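Local coordinates for protein DNA polymerase epsilon subunit 3 (Drosophila melanogaster, PDB 2BYK) that pairs with Chrac-16 as a histone-fold heterodimer that binds DNA and facilitates nucleosome sliding, and also serves as an accessory subunit of DNA polymerase epsilon, at residues 50-55 with 70-75. Residues are numbered along the deposited sequence; the frame is centred on the assembly and turned at random.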
loop_
_atom_site.group_PDB
_atom_site.type_symbol
_atom_site.label_atom_id
_atom_site.label_comp_id
_atom_site.label_asym_id
_atom_site.label_seq_id
_atom_site.Cartn_x
_atom_site.Cartn_y
_atom_site.Cartn_z
ATOM N N SER B 50 9.276 -4.577 5.893
ATOM C CA SER B 50 10.732 -4.589 5.919
ATOM C C SER B 50 11.211 -3.305 6.602
ATOM O O SER B 50 11.996 -3.338 7.552
ATOM C CB SER B 50 11.259 -4.660 4.482
ATOM O OG SER B 50 12.669 -4.560 4.432
ATOM N N SER B 51 10.709 -2.173 6.117
ATOM C CA SER B 51 11.069 -0.869 6.661
ATOM C C SER B 51 10.626 -0.685 8.106
ATOM O O SER B 51 11.432 -0.303 8.951
ATOM C CB SER B 51 10.461 0.247 5.812
ATOM O OG SER B 51 10.874 0.140 4.463
ATOM N N SER B 52 9.346 -0.940 8.386
ATOM C CA SER B 52 8.813 -0.792 9.740
ATOM C C SER B 52 9.624 -1.622 10.721
ATOM O O SER B 52 9.797 -1.240 11.883
ATOM C CB SER B 52 7.350 -1.221 9.784
ATOM O OG SER B 52 6.581 -0.422 8.911
ATOM N N THR B 53 10.113 -2.763 10.240
ATOM C CA THR B 53 10.931 -3.668 11.039
ATOM C C THR B 53 12.247 -2.967 11.350
ATOM O O THR B 53 12.750 -3.026 12.475
ATOM C CB THR B 53 11.249 -4.969 10.270
ATOM O OG1 THR B 53 10.038 -5.687 10.020
ATOM C CG2 THR B 53 12.186 -5.850 11.072
ATOM N N ALA B 54 12.797 -2.305 10.337
ATOM C CA ALA B 54 14.050 -1.576 10.472
ATOM C C ALA B 54 13.916 -0.477 11.517
ATOM O O ALA B 54 14.709 -0.412 12.453
ATOM C CB ALA B 54 14.436 -0.980 9.140
ATOM N N LEU B 55 12.905 0.376 11.350
ATOM C CA LEU B 55 12.633 1.492 12.260
ATOM C C LEU B 55 12.429 1.027 13.700
ATOM O O LEU B 55 12.805 1.711 14.652
ATOM C CB LEU B 55 11.395 2.250 11.783
ATOM C CG LEU B 55 10.972 3.463 12.604
ATOM C CD1 LEU B 55 12.109 4.470 12.675
ATOM C CD2 LEU B 55 9.750 4.080 11.963
ATOM N N LEU B 70 3.216 3.627 11.157
ATOM C CA LEU B 70 2.722 4.955 10.832
ATOM C C LEU B 70 3.892 5.878 10.514
ATOM O O LEU B 70 3.784 6.744 9.650
ATOM C CB LEU B 70 1.874 5.514 11.986
ATOM C CG LEU B 70 0.479 4.885 12.128
ATOM C CD1 LEU B 70 -0.259 5.514 13.293
ATOM C CD2 LEU B 70 -0.312 5.070 10.835
ATOM N N GLN B 71 5.014 5.675 11.200
ATOM C CA GLN B 71 6.214 6.485 10.977
ATOM C C GLN B 71 6.946 6.086 9.696
ATOM O O GLN B 71 7.481 6.937 8.997
ATOM C CB GLN B 71 7.174 6.365 12.162
ATOM C CG GLN B 71 6.639 6.948 13.453
ATOM C CD GLN B 71 7.575 6.726 14.630
ATOM O OE1 GLN B 71 7.984 5.591 14.912
ATOM N NE2 GLN B 71 7.912 7.807 15.332
ATOM N N THR B 72 6.982 4.791 9.399
ATOM C CA THR B 72 7.635 4.310 8.189
ATOM C C THR B 72 6.871 4.788 6.953
ATOM O O THR B 72 7.466 5.050 5.912
ATOM C CB THR B 72 7.714 2.778 8.182
ATOM O OG1 THR B 72 8.574 2.350 9.241
ATOM C CG2 THR B 72 8.256 2.272 6.865
ATOM N N LEU B 73 5.555 4.911 7.066
ATOM C CA LEU B 73 4.755 5.371 5.940
ATOM C C LEU B 73 5.025 6.839 5.652
ATOM O O LEU B 73 5.173 7.214 4.490
ATOM C CB LEU B 73 3.257 5.170 6.200
ATOM C CG LEU B 73 2.678 3.760 6.095
ATOM C CD1 LEU B 73 1.201 3.814 6.383
ATOM C CD2 LEU B 73 2.911 3.192 4.708
ATOM N N THR B 74 5.087 7.673 6.692
ATOM C CA THR B 74 5.339 9.104 6.479
ATOM C C THR B 74 6.756 9.251 5.955
ATOM O O THR B 74 7.073 10.165 5.201
ATOM C CB THR B 74 5.211 9.946 7.787
ATOM O OG1 THR B 74 6.343 9.713 8.630
ATOM C CG2 THR B 74 3.953 9.574 8.549
ATOM N N GLU B 75 7.591 8.306 6.358
ATOM C CA GLU B 75 8.996 8.249 5.995
ATOM C C GLU B 75 9.207 7.806 4.547
ATOM O O GLU B 75 10.187 8.187 3.909
ATOM C CB GLU B 75 9.684 7.293 6.967
ATOM C CG GLU B 75 11.144 7.009 6.740
ATOM C CD GLU B 75 11.720 6.179 7.883
ATOM O OE1 GLU B 75 11.936 6.754 8.981
ATOM O OE2 GLU B 75 11.935 4.954 7.692
#
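Thr72 reaches across to Ser52 and Leu55, its side chain set between them where helix 31-58 meets helix 66-75. Its OG1 lies 3.2 Å from Ser52 CA, resting on the backbone of the facing helix, and Thr72 CB lies 3.5 Å from Ser52 OG. The side chains of Leu55 and Thr72 pass one another heading opposite ways, while that of Gln71 lies roughly perpendicular to the leucine. A chi1 of -179° sets Leu55 CG anti to the backbone N; beyond it, CD2 touches both Thr72 OG1 and Gln71 CB, at 3.4 Å each. Gln71 OE1 lies 3.8 Å from Leu55 CD2, and Glu75 approaches CD1 of the same leucine more distantly.

The hydroxyls at the interface turn back to their own helices: Ser51 OG bonds to Phe47 O, Ser52 OG to Val48 O and Thr72 OG1 to Asp68 O. An alanine in place of Thr72 would probably leave a gap beside Ser52 and Leu55 and deprive Asp68 O of its hydroxyl partner. Leu73 packs on Phe44 and Val48 of the long helix and on an apolar side chain of the partner protein.

The axes of segments 50-55 and 70-75 come within 8.9 Å, at 114°, joining the long central helix of the histone fold to the short helix after it. Leu55 supplies the apolar contact, and intrahelical bonds let the hydroxyl side chains pack across it.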